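Local structure of reticulocyte binding protein (Streptococcus agalactiae COH1, 3FAW) at residues H274-T279 with N290-F295; L316-Y321 with F352-M357; N325-S330 with K361-S366. The protein is a streptococcal cell-wall-anchored pullulanase that probably hydrolyses alpha-1,6-glucosidic linkages in pullulan and related alpha-glucans. All coordinates share one frame; numbering follows the deposited sequence.

Interaction 1 (H274-T279 with N290-F295); sequences HVRDFT and NQLGTF
Thr279 holds Gly293 through a single direct hydrogen bond. Gly293 N donates to Thr279 OG1 at 2.9 Å, with a bent N-H...O angle of 145°. The first torsion of Thr279 (chi1 62°) sets OG1 between its own backbone N and carbonyl carbon, where it meets both Gly293 N and a water. The hydroxyl gives its proton to this water, which in turn donates to Val275 O and to Thr294 O. The water therefore ties three residues together with short bonds, and Thr279 OG1 sits 2.6 Å from its oxygen.

At Gly293 the two backbones come close, with Arg276 CA 3.9 Å from Gly293 CA. Arg276 CD packs on the same glycine carbon. Leu292 CD1 lies over one face of the Arg276 guanidinium, offset toward its rim. The strongest polar partner of this guanidinium is Asp668, in a salt bridge. A second water accepts from Arg276 NH1 over a long 3.3 Å and donates to Gly293 O. Val275 adds apolar contact: CG1 rests on the Thr294 carbonyl, and Val275 CG2 is 4.2 Å from Phe295 CE1.

A type II turn from Gln291 to Thr294 presents the glycine, and Gly293 has a positive phi (73°) in it. Thr294 OG1 donates to Gln291 O at 2.7 Å and also caps Ala297 N.

The contact closes the loop after strand 269-273, the first strand of the TIM barrel, and Thr294 is the N-cap of helix 295-298. The Phe295 side chain reaches helix 367-381, and Thr279 touches Ala297.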
ATOM      1  N   HIS A 274      -4.796  -2.955 -10.457  1.00 12.16           N
ATOM      2  CA  HIS A 274      -4.913  -4.315  -9.932  1.00 11.35           C
ATOM      3  C   HIS A 274      -4.757  -5.292 -11.115  1.00 11.60           C
ATOM      4  O   HIS A 274      -5.335  -5.077 -12.183  1.00  9.42           O
ATOM      5  CB  HIS A 274      -6.289  -4.461  -9.281  1.00 11.34           C
ATOM      6  CG  HIS A 274      -6.485  -5.721  -8.501  1.00  9.16           C
ATOM      7  ND1 HIS A 274      -6.749  -6.935  -9.098  1.00 11.51           N
ATOM      8  CD2 HIS A 274      -6.513  -5.944  -7.167  1.00 10.36           C
ATOM      9  CE1 HIS A 274      -6.905  -7.856  -8.164  1.00 11.20           C
ATOM     10  NE2 HIS A 274      -6.768  -7.281  -6.983  1.00  9.11           N
ATOM     11  N   VAL A 275      -3.967  -6.349 -10.923  1.00 13.01           N
ATOM     12  CA  VAL A 275      -3.597  -7.268 -12.015  1.00 13.62           C
ATOM     13  C   VAL A 275      -4.796  -7.991 -12.636  1.00 14.01           C
ATOM     14  O   VAL A 275      -4.827  -8.233 -13.848  1.00 12.77           O
ATOM     15  CB  VAL A 275      -2.553  -8.311 -11.545  1.00 13.84           C
ATOM     16  CG1 VAL A 275      -2.275  -9.340 -12.640  1.00 12.36           C
ATOM     17  CG2 VAL A 275      -1.263  -7.616 -11.133  1.00 13.44           C
ATOM     18  N   ARG A 276      -5.770  -8.339 -11.800  1.00 14.77           N
ATOM     19  CA  ARG A 276      -7.038  -8.904 -12.264  1.00 15.03           C
ATOM     20  C   ARG A 276      -7.839  -7.876 -13.072  1.00 14.49           C
ATOM     21  O   ARG A 276      -8.195  -8.126 -14.229  1.00 12.34           O
ATOM     22  CB  ARG A 276      -7.870  -9.388 -11.072  1.00 15.81           C
ATOM     23  CG  ARG A 276      -9.217 -10.013 -11.429  1.00 16.06           C
ATOM     24  CD  ARG A 276      -9.038 -11.340 -12.131  1.00 18.18           C
ATOM     25  NE  ARG A 276     -10.309 -12.033 -12.332  1.00 19.01           N
ATOM     26  CZ  ARG A 276     -10.436 -13.279 -12.783  1.00 17.32           C
ATOM     27  NH1 ARG A 276      -9.367 -14.010 -13.088  1.00 17.23           N
ATOM     28  NH2 ARG A 276     -11.643 -13.801 -12.926  1.00 16.11           N
ATOM     29  N   ASP A 277      -8.108  -6.726 -12.450  1.00 13.51           N
ATOM     30  CA  ASP A 277      -8.929  -5.664 -13.056  1.00 12.91           C
ATOM     31  C   ASP A 277      -8.521  -5.335 -14.485  1.00 12.38           C
ATOM     32  O   ASP A 277      -9.370  -5.169 -15.364  1.00 13.22           O
ATOM     33  CB  ASP A 277      -8.821  -4.357 -12.250  1.00 12.42           C
ATOM     34  CG  ASP A 277      -9.410  -4.458 -10.853  1.00 13.85           C
ATOM     35  OD1 ASP A 277      -9.955  -5.522 -10.485  1.00 12.33           O
ATOM     36  OD2 ASP A 277      -9.311  -3.452 -10.117  1.00  8.70           O
ATOM     37  N   PHE A 278      -7.215  -5.221 -14.699  1.00 11.88           N
ATOM     38  CA  PHE A 278      -6.672  -4.631 -15.915  1.00 13.23           C
ATOM     39  C   PHE A 278      -6.899  -5.478 -17.171  1.00 13.45           C
ATOM     40  O   PHE A 278      -6.775  -4.959 -18.279  1.00 11.26           O
ATOM     41  CB  PHE A 278      -5.173  -4.350 -15.733  1.00 14.12           C
ATOM     42  CG  PHE A 278      -4.596  -3.372 -16.733  1.00 14.13           C
ATOM     43  CD1 PHE A 278      -5.186  -2.132 -16.944  1.00 14.14           C
ATOM     44  CD2 PHE A 278      -3.434  -3.682 -17.435  1.00 16.36           C
ATOM     45  CE1 PHE A 278      -4.647  -1.228 -17.850  1.00 13.17           C
ATOM     46  CE2 PHE A 278      -2.888  -2.783 -18.339  1.00 15.84           C
ATOM     47  CZ  PHE A 278      -3.496  -1.550 -18.544  1.00 16.05           C
ATOM     48  N   THR A 279      -7.219  -6.764 -17.003  1.00 13.69           N
ATOM     49  CA  THR A 279      -7.463  -7.659 -18.144  1.00 13.16           C
ATOM     50  C   THR A 279      -8.618  -8.653 -17.951  1.00 13.36           C
ATOM     51  O   THR A 279      -8.657  -9.680 -18.626  1.00 14.72           O
ATOM     52  CB  THR A 279      -6.175  -8.455 -18.510  1.00 14.23           C
ATOM     53  OG1 THR A 279      -5.781  -9.278 -17.403  1.00 11.99           O
ATOM     54  CG2 THR A 279      -5.031  -7.504 -18.881  1.00  8.74           C
ATOM     55  N   ASN A 290      -2.908 -14.780 -23.531  1.00 22.33           N
ATOM     56  CA  ASN A 290      -2.705 -15.415 -22.236  1.00 21.14           C
ATOM     57  C   ASN A 290      -3.979 -15.378 -21.407  1.00 20.89           C
ATOM     58  O   ASN A 290      -4.955 -14.730 -21.781  1.00 19.76           O
ATOM     59  CB  ASN A 290      -1.553 -14.731 -21.505  1.00 21.66           C
ATOM     60  CG  ASN A 290      -0.261 -14.775 -22.303  1.00 21.29           C
ATOM     61  OD1 ASN A 290       0.318 -15.838 -22.495  1.00 23.33           O
ATOM     62  ND2 ASN A 290       0.185 -13.621 -22.785  1.00 18.47           N
ATOM     63  N   GLN A 291      -3.964 -16.087 -20.285  1.00 20.31           N
ATOM     64  CA  GLN A 291      -5.146 -16.231 -19.444  1.00 21.28           C
ATOM     65  C   GLN A 291      -5.479 -14.913 -18.749  1.00 19.57           C
ATOM     66  O   GLN A 291      -4.583 -14.205 -18.293  1.00 17.61           O
ATOM     67  CB  GLN A 291      -4.912 -17.336 -18.415  1.00 22.65           C
ATOM     68  CG  GLN A 291      -6.171 -17.898 -17.782  1.00 25.98           C
ATOM     69  CD  GLN A 291      -5.917 -19.222 -17.076  1.00 28.02           C
ATOM     70  OE1 GLN A 291      -4.774 -19.554 -16.741  1.00 32.76           O
ATOM     71  NE2 GLN A 291      -6.983 -19.985 -16.847  1.00 31.35           N
ATOM     72  N   LEU A 292      -6.768 -14.590 -18.677  1.00 18.39           N
ATOM     73  CA  LEU A 292      -7.214 -13.317 -18.123  1.00 18.58           C
ATOM     74  C   LEU A 292      -6.804 -13.149 -16.662  1.00 16.52           C
ATOM     75  O   LEU A 292      -6.779 -14.116 -15.898  1.00 13.85           O
ATOM     76  CB  LEU A 292      -8.734 -13.163 -18.272  1.00 19.92           C
ATOM     77  CG  LEU A 292      -9.654 -14.139 -17.528  1.00 23.07           C
ATOM     78  CD1 LEU A 292      -9.824 -13.732 -16.084  1.00 27.45           C
ATOM     79  CD2 LEU A 292     -11.017 -14.198 -18.206  1.00 23.89           C
ATOM     80  N   GLY A 293      -6.458 -11.917 -16.294  1.00 14.81           N
ATOM     81  CA  GLY A 293      -6.150 -11.573 -14.908  1.00 13.77           C
ATOM     82  C   GLY A 293      -4.824 -12.097 -14.384  1.00 12.68           C
ATOM     83  O   GLY A 293      -4.662 -12.258 -13.177  1.00 12.78           O
ATOM     84  N   THR A 294      -3.879 -12.351 -15.287  1.00 11.56           N
ATOM     85  CA  THR A 294      -2.556 -12.857 -14.925  1.00 11.67           C
ATOM     86  C   THR A 294      -1.471 -11.840 -15.275  1.00 11.64           C
ATOM     87  O   THR A 294      -1.725 -10.884 -16.014  1.00 12.55           O
ATOM     88  CB  THR A 294      -2.239 -14.186 -15.657  1.00 12.57           C
ATOM     89  OG1 THR A 294      -2.194 -13.964 -17.073  1.00  9.53           O
ATOM     90  CG2 THR A 294      -3.287 -15.262 -15.340  1.00 13.54           C
ATOM     91  N   PHE A 295      -0.268 -12.053 -14.735  1.00 11.38           N
ATOM     92  CA  PHE A 295       0.912 -11.252 -15.086  1.00 11.27           C
ATOM     93  C   PHE A 295       1.165 -11.270 -16.594  1.00 11.65           C
ATOM     94  O   PHE A 295       1.502 -10.242 -17.184  1.00 13.07           O
ATOM     95  CB  PHE A 295       2.178 -11.775 -14.380  1.00 11.63           C
ATOM     96  CG  PHE A 295       2.137 -11.685 -12.871  1.00 10.68           C
ATOM     97  CD1 PHE A 295       1.831 -10.490 -12.235  1.00 11.10           C
ATOM     98  CD2 PHE A 295       2.436 -12.795 -12.089  1.00 11.32           C
ATOM     99  CE1 PHE A 295       1.797 -10.407 -10.847  1.00 12.19           C
ATOM    100  CE2 PHE A 295       2.411 -12.717 -10.704  1.00 12.02           C
ATOM    101  CZ  PHE A 295       2.092 -11.518 -10.083  1.00 11.00           C
TER
HETATM  102  O   HOH W   1      -3.617  -8.787 -16.055  1.00 10.65           O
HETATM  103  O   HOH W   2      -6.446 -13.489 -11.689  1.00 10.41           O

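Interaction 2 (L316-Y321 with F352-M357); sequences LPVLSY and FALSGM
A single beta bridge pairs Leu319 with Leu354 within the long loop after barrel strand 312-315. Two backbone hydrogen bonds frame it. Ser355 N donates to Val318 O at 2.8 Å and is nearly straight (175°). Ser320 N donates to Ala353 O at 2.9 Å. The bonds use the residues that flank Leu319 and Leu354 in sequence, and Leu319 CA is 4.1 Å from Leu354 CA. The touching parts run 87° apart, and the bridge is an isolated one.

Beside the bridge, the Val318 and Leu354 side chains lie side by side and point the same way, with Val318 CG2 4.0 Å from Leu354 CD2. Leu319 instead sends CD2 back to the Phe352 carbonyl carbon: Leu319 CD2 is 3.5 Å from Phe352 C.

The Ser355 hydroxyl lies anti to its backbone N (chi1 179°), where it accepts from Met357 N in an ST turn. It also donates to a water that accepts from Tyr321 N. That water lies 3.7 Å above the centre of the Tyr321 ring. At the far end of the ring, Tyr321 OH packs 3.4 Å from Met357 CG. The same hydroxyl is hydrogen-bonded to Tyr358.

Apolar side chains join the bridge to its surroundings. Val318 and Leu354 touch Leu372 of helix 367-381. Leu319 and Leu354 reach helix 432-449, and Val318 also rests on Leu388 of strand 385-390.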
ATOM      1  N   LEU A 316      -1.446  -3.356  -7.116  1.00 12.13           N
ATOM      2  CA  LEU A 316      -2.049  -3.788  -5.855  1.00 13.12           C
ATOM      3  C   LEU A 316      -1.393  -5.100  -5.399  1.00 12.80           C
ATOM      4  O   LEU A 316      -0.783  -5.796  -6.215  1.00 12.83           O
ATOM      5  CB  LEU A 316      -3.579  -3.922  -5.996  1.00 12.48           C
ATOM      6  CG  LEU A 316      -4.351  -2.615  -5.740  1.00 14.14           C
ATOM      7  CD1 LEU A 316      -4.228  -1.658  -6.932  1.00 10.90           C
ATOM      8  CD2 LEU A 316      -5.818  -2.871  -5.391  1.00 10.79           C
ATOM      9  N   PRO A 317      -1.500  -5.436  -4.096  1.00 11.36           N
ATOM     10  CA  PRO A 317      -0.712  -6.515  -3.495  1.00 11.72           C
ATOM     11  C   PRO A 317      -0.581  -7.813  -4.311  1.00 11.07           C
ATOM     12  O   PRO A 317      -1.551  -8.555  -4.473  1.00 10.87           O
ATOM     13  CB  PRO A 317      -1.444  -6.771  -2.170  1.00 11.82           C
ATOM     14  CG  PRO A 317      -1.940  -5.437  -1.794  1.00 11.35           C
ATOM     15  CD  PRO A 317      -2.383  -4.809  -3.094  1.00 12.93           C
ATOM     16  N   VAL A 318       0.624  -8.063  -4.821  1.00 12.23           N
ATOM     17  CA  VAL A 318       0.928  -9.287  -5.561  1.00 11.36           C
ATOM     18  C   VAL A 318       1.524 -10.369  -4.649  1.00 12.13           C
ATOM     19  O   VAL A 318       1.649 -11.525  -5.057  1.00 11.03           O
ATOM     20  CB  VAL A 318       1.878  -9.020  -6.772  1.00 11.38           C
ATOM     21  CG1 VAL A 318       1.246  -8.022  -7.740  1.00 10.88           C
ATOM     22  CG2 VAL A 318       3.243  -8.533  -6.311  1.00  8.64           C
ATOM     23  N   LEU A 319       1.894 -10.004  -3.422  1.00 11.65           N
ATOM     24  CA  LEU A 319       2.330 -11.005  -2.435  1.00 12.80           C
ATOM     25  C   LEU A 319       1.137 -11.814  -1.928  1.00 12.90           C
ATOM     26  O   LEU A 319      -0.006 -11.362  -2.008  1.00 12.35           O
ATOM     27  CB  LEU A 319       3.088 -10.353  -1.282  1.00 12.47           C
ATOM     28  CG  LEU A 319       4.464  -9.827  -1.719  1.00 16.13           C
ATOM     29  CD1 LEU A 319       4.842  -8.600  -0.935  1.00 21.62           C
ATOM     30  CD2 LEU A 319       5.547 -10.898  -1.605  1.00 12.89           C
ATOM     31  N   SER A 320       1.416 -13.014  -1.418  1.00 12.11           N
ATOM     32  CA  SER A 320       0.366 -13.969  -1.074  1.00 12.48           C
ATOM     33  C   SER A 320      -0.623 -13.392  -0.073  1.00 11.36           C
ATOM     34  O   SER A 320      -0.229 -12.891   0.973  1.00 10.68           O
ATOM     35  CB  SER A 320       0.956 -15.261  -0.502  1.00 11.70           C
ATOM     36  OG  SER A 320      -0.081 -16.142  -0.085  1.00 11.80           O
ATOM     37  N   TYR A 321      -1.904 -13.457  -0.428  1.00 13.86           N
ATOM     38  CA  TYR A 321      -2.991 -13.089   0.480  1.00 13.25           C
ATOM     39  C   TYR A 321      -3.884 -14.295   0.757  1.00 12.61           C
ATOM     40  O   TYR A 321      -3.920 -15.246  -0.027  1.00 11.24           O
ATOM     41  CB  TYR A 321      -3.801 -11.901  -0.054  1.00 13.81           C
ATOM     42  CG  TYR A 321      -4.284 -12.004  -1.489  1.00 13.00           C
ATOM     43  CD1 TYR A 321      -5.518 -12.586  -1.793  1.00 12.94           C
ATOM     44  CD2 TYR A 321      -3.530 -11.480  -2.537  1.00 13.28           C
ATOM     45  CE1 TYR A 321      -5.977 -12.663  -3.106  1.00 11.03           C
ATOM     46  CE2 TYR A 321      -3.986 -11.546  -3.858  1.00 13.77           C
ATOM     47  CZ  TYR A 321      -5.208 -12.140  -4.133  1.00 14.35           C
ATOM     48  OH  TYR A 321      -5.664 -12.208  -5.431  1.00 12.69           O
ATOM     49  N   PHE A 352       7.283 -12.418   1.338  1.00 14.17           N
ATOM     50  CA  PHE A 352       8.293 -12.804   0.344  1.00 12.86           C
ATOM     51  C   PHE A 352       7.689 -13.582  -0.824  1.00 10.14           C
ATOM     52  O   PHE A 352       8.101 -13.409  -1.971  1.00  9.11           O
ATOM     53  CB  PHE A 352       9.356 -13.704   0.985  1.00 12.70           C
ATOM     54  CG  PHE A 352      10.238 -13.011   1.976  1.00 13.71           C
ATOM     55  CD1 PHE A 352      11.496 -12.556   1.607  1.00 14.71           C
ATOM     56  CD2 PHE A 352       9.826 -12.846   3.292  1.00 13.90           C
ATOM     57  CE1 PHE A 352      12.325 -11.930   2.530  1.00 13.45           C
ATOM     58  CE2 PHE A 352      10.647 -12.218   4.218  1.00 13.85           C
ATOM     59  CZ  PHE A 352      11.898 -11.762   3.835  1.00 14.07           C
ATOM     60  N   ALA A 353       6.740 -14.468  -0.516  1.00 10.29           N
ATOM     61  CA  ALA A 353       6.144 -15.356  -1.508  1.00 10.56           C
ATOM     62  C   ALA A 353       4.974 -14.697  -2.249  1.00 11.26           C
ATOM     63  O   ALA A 353       4.057 -14.155  -1.626  1.00 11.77           O
ATOM     64  CB  ALA A 353       5.694 -16.651  -0.849  1.00  9.15           C
ATOM     65  N   LEU A 354       5.018 -14.767  -3.580  1.00 10.77           N
ATOM     66  CA  LEU A 354       3.993 -14.181  -4.446  1.00 10.74           C
ATOM     67  C   LEU A 354       2.694 -14.963  -4.374  1.00 12.55           C
ATOM     68  O   LEU A 354       2.688 -16.152  -4.059  1.00 14.25           O
ATOM     69  CB  LEU A 354       4.469 -14.155  -5.906  1.00  9.88           C
ATOM     70  CG  LEU A 354       5.696 -13.292  -6.213  1.00  9.93           C
ATOM     71  CD1 LEU A 354       6.164 -13.471  -7.663  1.00  7.87           C
ATOM     72  CD2 LEU A 354       5.418 -11.833  -5.916  1.00  7.84           C
ATOM     73  N   SER A 355       1.595 -14.278  -4.673  1.00 13.54           N
ATOM     74  CA  SER A 355       0.294 -14.917  -4.797  1.00 12.95           C
ATOM     75  C   SER A 355       0.283 -15.814  -6.033  1.00 13.31           C
ATOM     76  O   SER A 355       0.892 -15.485  -7.057  1.00 12.46           O
ATOM     77  CB  SER A 355      -0.802 -13.855  -4.912  1.00 12.64           C
ATOM     78  OG  SER A 355      -2.082 -14.446  -5.066  1.00 14.90           O
ATOM     79  N   GLY A 356      -0.399 -16.949  -5.931  1.00 12.21           N
ATOM     80  CA  GLY A 356      -0.624 -17.820  -7.077  1.00 11.58           C
ATOM     81  C   GLY A 356      -1.805 -17.394  -7.945  1.00 12.24           C
ATOM     82  O   GLY A 356      -2.026 -17.973  -9.003  1.00 12.48           O
ATOM     83  N   MET A 357      -2.562 -16.384  -7.506  1.00 12.51           N
ATOM     84  CA  MET A 357      -3.764 -15.929  -8.230  1.00 13.18           C
ATOM     85  C   MET A 357      -3.465 -15.353  -9.623  1.00 13.16           C
ATOM     86  O   MET A 357      -4.302 -15.444 -10.525  1.00 13.84           O
ATOM     87  CB  MET A 357      -4.515 -14.880  -7.402  1.00 13.90           C
ATOM     88  CG  MET A 357      -5.953 -14.580  -7.864  1.00 12.56           C
ATOM     89  SD  MET A 357      -7.073 -15.984  -7.670  1.00 14.50           S
ATOM     90  CE  MET A 357      -7.095 -16.642  -9.336  1.00 16.32           C
TER
HETATM   91  O   HOH W   3      -2.938 -15.313  -2.677  1.00  7.26           O

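Interaction 3 (N325-S330 with K361-S366); sequences NEMDKS and KPKDPS. With CA (calcium ion), chain B.
Met327 reaches over to Pro362 and Lys363 with its thioether end. From CB, the chain sets off with CG beside the backbone N and anti to the carbonyl carbon (chi1 -60°). The chain is bent at chi2 and at chi3, and the second bend brings CE to Lys363. Met327 SD comes 4.1 Å from Pro362 CG, and it is about equally far from Lys363 CG. The terminal Met327 CE makes the closest touch, 3.6 Å from Lys363 CD. The two side chains cross at about a right angle, and the lysine meets the methionine with its aliphatic part.

Pro362 is the centre of the contact. Pro362 CG also lies 4.0 Å from Glu326 O, and Pro362 CD is 4.4 Å from Lys329 CE. The charged ends turn to other partners. Glu326 OE1 accepts from Trp227 N, and Lys329 NZ bonds to Ser359 O.

Each side is a type I turn, Asn325 to Asp328 and Lys361 to Asp364. Asn325 OD1 accepts from Met327 N in an Asx turn, with the donor above the carbonyl plane. Lys363 O binds a calcium ion at 2.3 Å. Four waters, Lys165 O and Tyr202 OH complete the site.

No hydrogen bond joins the two segments, so apolar contact carries the interface. The calcium holds the backbone of the second turn, consistent with the ion bridging the catalytic domain and the carbohydrate-binding module 48 part that carries Lys165 and Tyr202.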
ATOM      1  N   ASN A 325      -9.238 -18.574  -3.507  1.00 12.02           N
ATOM      2  CA  ASN A 325      -9.078 -19.890  -4.117  1.00 12.38           C
ATOM      3  C   ASN A 325      -8.368 -19.691  -5.443  1.00 12.37           C
ATOM      4  O   ASN A 325      -8.973 -19.261  -6.429  1.00 13.11           O
ATOM      5  CB  ASN A 325     -10.427 -20.581  -4.344  1.00 12.64           C
ATOM      6  CG  ASN A 325     -10.287 -21.962  -4.993  1.00 14.39           C
ATOM      7  OD1 ASN A 325      -9.180 -22.469  -5.190  1.00 14.56           O
ATOM      8  ND2 ASN A 325     -11.418 -22.575  -5.316  1.00 14.56           N
ATOM      9  N   GLU A 326      -7.079 -19.995  -5.458  1.00 11.45           N
ATOM     10  CA  GLU A 326      -6.245 -19.749  -6.631  1.00 13.41           C
ATOM     11  C   GLU A 326      -6.502 -20.749  -7.767  1.00 13.71           C
ATOM     12  O   GLU A 326      -6.046 -20.543  -8.890  1.00 13.90           O
ATOM     13  CB  GLU A 326      -4.769 -19.759  -6.226  1.00 13.70           C
ATOM     14  CG  GLU A 326      -4.404 -18.678  -5.204  1.00 12.80           C
ATOM     15  CD  GLU A 326      -2.987 -18.811  -4.667  1.00 14.60           C
ATOM     16  OE1 GLU A 326      -2.381 -19.899  -4.805  1.00 13.30           O
ATOM     17  OE2 GLU A 326      -2.480 -17.814  -4.104  1.00 13.06           O
ATOM     18  N   MET A 327      -7.235 -21.822  -7.472  1.00 14.19           N
ATOM     19  CA  MET A 327      -7.600 -22.811  -8.479  1.00 16.31           C
ATOM     20  C   MET A 327      -8.901 -22.459  -9.225  1.00 16.13           C
ATOM     21  O   MET A 327      -9.313 -23.195 -10.120  1.00 16.45           O
ATOM     22  CB  MET A 327      -7.707 -24.194  -7.831  1.00 16.52           C
ATOM     23  CG  MET A 327      -6.407 -24.685  -7.187  1.00 18.64           C
ATOM     24  SD  MET A 327      -4.962 -24.630  -8.282  1.00 22.83           S
ATOM     25  CE  MET A 327      -5.496 -25.676  -9.642  1.00 26.27           C
ATOM     26  N   ASP A 328      -9.529 -21.337  -8.862  1.00 15.83           N
ATOM     27  CA  ASP A 328     -10.746 -20.842  -9.524  1.00 14.77           C
ATOM     28  C   ASP A 328     -10.437 -19.504 -10.190  1.00 15.12           C
ATOM     29  O   ASP A 328     -10.390 -18.464  -9.523  1.00 14.34           O
ATOM     30  CB  ASP A 328     -11.867 -20.688  -8.486  1.00 15.12           C
ATOM     31  CG  ASP A 328     -13.118 -20.009  -9.040  1.00 17.33           C
ATOM     32  OD1 ASP A 328     -13.335 -20.004 -10.272  1.00 18.20           O
ATOM     33  OD2 ASP A 328     -13.898 -19.481  -8.220  1.00 21.45           O
ATOM     34  N   LYS A 329     -10.211 -19.538 -11.503  1.00 14.98           N
ATOM     35  CA  LYS A 329      -9.930 -18.327 -12.281  1.00 17.15           C
ATOM     36  C   LYS A 329     -11.179 -17.788 -12.991  1.00 17.18           C
ATOM     37  O   LYS A 329     -11.084 -16.867 -13.803  1.00 18.50           O
ATOM     38  CB  LYS A 329      -8.825 -18.598 -13.308  1.00 17.66           C
ATOM     39  CG  LYS A 329      -7.466 -18.879 -12.693  1.00 18.21           C
ATOM     40  CD  LYS A 329      -6.414 -19.109 -13.759  1.00 21.72           C
ATOM     41  CE  LYS A 329      -5.026 -19.282 -13.158  1.00 22.48           C
ATOM     42  NZ  LYS A 329      -4.578 -18.058 -12.450  1.00 25.59           N
ATOM     43  N   SER A 330     -12.343 -18.346 -12.668  1.00 16.46           N
ATOM     44  CA  SER A 330     -13.581 -18.003 -13.361  1.00 16.60           C
ATOM     45  C   SER A 330     -13.980 -16.544 -13.156  1.00 16.73           C
ATOM     46  O   SER A 330     -13.781 -15.975 -12.082  1.00 17.80           O
ATOM     47  CB  SER A 330     -14.728 -18.927 -12.924  1.00 15.66           C
ATOM     48  OG  SER A 330     -15.099 -18.694 -11.575  1.00 16.05           O
ATOM     49  N   LYS A 361       0.136 -20.977 -13.973  1.00 16.89           N
ATOM     50  CA  LYS A 361       0.413 -22.317 -13.450  1.00 16.72           C
ATOM     51  C   LYS A 361       0.651 -22.296 -11.936  1.00 14.56           C
ATOM     52  O   LYS A 361       1.774 -22.509 -11.484  1.00 13.96           O
ATOM     53  CB  LYS A 361       1.631 -22.908 -14.169  1.00 17.08           C
ATOM     54  CG  LYS A 361       1.452 -23.040 -15.670  0.10 18.73           C
ATOM     55  CD  LYS A 361       2.591 -23.821 -16.302  1.00 21.24           C
ATOM     56  CE  LYS A 361       2.396 -25.329 -16.166  1.00 25.26           C
ATOM     57  NZ  LYS A 361       3.458 -26.094 -16.874  0.10 24.04           N
ATOM     58  N   PRO A 362      -0.412 -22.049 -11.146  1.00 13.92           N
ATOM     59  CA  PRO A 362      -0.271 -21.930  -9.683  1.00 13.82           C
ATOM     60  C   PRO A 362       0.292 -23.178  -8.972  1.00 13.52           C
ATOM     61  O   PRO A 362       0.876 -23.061  -7.894  1.00 13.70           O
ATOM     62  CB  PRO A 362      -1.703 -21.627  -9.208  1.00 14.13           C
ATOM     63  CG  PRO A 362      -2.592 -22.044 -10.332  1.00 14.82           C
ATOM     64  CD  PRO A 362      -1.809 -21.863 -11.585  1.00 12.66           C
ATOM     65  N   LYS A 363       0.115 -24.352  -9.573  1.00 11.95           N
ATOM     66  CA  LYS A 363       0.638 -25.601  -9.016  1.00 11.45           C
ATOM     67  C   LYS A 363       2.156 -25.768  -9.202  1.00 10.96           C
ATOM     68  O   LYS A 363       2.752 -26.652  -8.592  1.00 11.78           O
ATOM     69  CB  LYS A 363      -0.126 -26.802  -9.596  1.00 12.14           C
ATOM     70  CG  LYS A 363      -1.559 -26.894  -9.074  1.00 15.16           C
ATOM     71  CD  LYS A 363      -2.503 -27.604 -10.030  1.00 23.89           C
ATOM     72  CE  LYS A 363      -2.229 -29.083 -10.115  1.00 24.63           C
ATOM     73  NZ  LYS A 363      -3.248 -29.798 -10.935  1.00 27.16           N
ATOM     74  N   ASP A 364       2.766 -24.923 -10.035  1.00 11.24           N
ATOM     75  CA  ASP A 364       4.222 -24.857 -10.191  1.00 11.82           C
ATOM     76  C   ASP A 364       4.736 -23.606  -9.454  1.00 12.53           C
ATOM     77  O   ASP A 364       4.535 -22.491  -9.929  1.00 10.71           O
ATOM     78  CB  ASP A 364       4.571 -24.797 -11.687  1.00 12.38           C
ATOM     79  CG  ASP A 364       6.076 -24.696 -11.959  1.00 16.63           C
ATOM     80  OD1 ASP A 364       6.878 -24.562 -11.006  1.00 16.99           O
ATOM     81  OD2 ASP A 364       6.451 -24.750 -13.152  1.00 13.11           O
ATOM     82  N   PRO A 365       5.416 -23.783  -8.299  1.00 12.26           N
ATOM     83  CA  PRO A 365       5.814 -22.620  -7.494  1.00 11.07           C
ATOM     84  C   PRO A 365       6.898 -21.733  -8.125  1.00 11.05           C
ATOM     85  O   PRO A 365       7.071 -20.589  -7.710  1.00 10.25           O
ATOM     86  CB  PRO A 365       6.312 -23.249  -6.186  1.00 11.13           C
ATOM     87  CG  PRO A 365       6.728 -24.618  -6.547  1.00 10.20           C
ATOM     88  CD  PRO A 365       5.852 -25.051  -7.685  1.00 12.59           C
ATOM     89  N   SER A 366       7.614 -22.254  -9.115  1.00 12.12           N
ATOM     90  CA  SER A 366       8.633 -21.479  -9.816  1.00 12.69           C
ATOM     91  C   SER A 366       8.029 -20.520 -10.848  1.00 12.95           C
ATOM     92  O   SER A 366       8.613 -19.478 -11.148  1.00 12.03           O
ATOM     93  CB  SER A 366       9.636 -22.420 -10.495  1.00 12.63           C
ATOM     94  OG  SER A 366      10.405 -23.117  -9.525  1.00 11.63           O
TER
HETATM   95 CA    CA B   1       3.262 -28.685  -7.748  1.00 13.22          CA
HETATM   96  O   HOH W   4       1.911 -29.998  -9.308  1.00 11.35           O
HETATM   97  O   HOH W   5       1.239 -29.075  -6.530  1.00 13.08           O
HETATM   98  O   HOH W   6       4.774 -29.082  -9.660  1.00 18.52           O
HETATM   99  O   HOH W   7       5.675 -28.290  -7.149  1.00  8.17           O

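How the interactions relate
Interaction 1 comes first, closing a ten-residue loop between barrel strand 269-273 and helix 295-298. The chain then forms helix 302-308 and strand 312-315 and enters a long loop that ends at helix 367-381. Interactions 2 and 3 both lie in that loop and each spans 30 residues. Their segments alternate, so they cross, and neither encloses the other. Glu326 OE2 links them through a weak hydrogen bond from Gly356 N. Arg276 NH2 joins interaction 1 to interaction 3 at Lys329 O, while Val275 and Phe295 pack on Val318 of interaction 2. Together the three tie the loops after the first two barrel strands to each other.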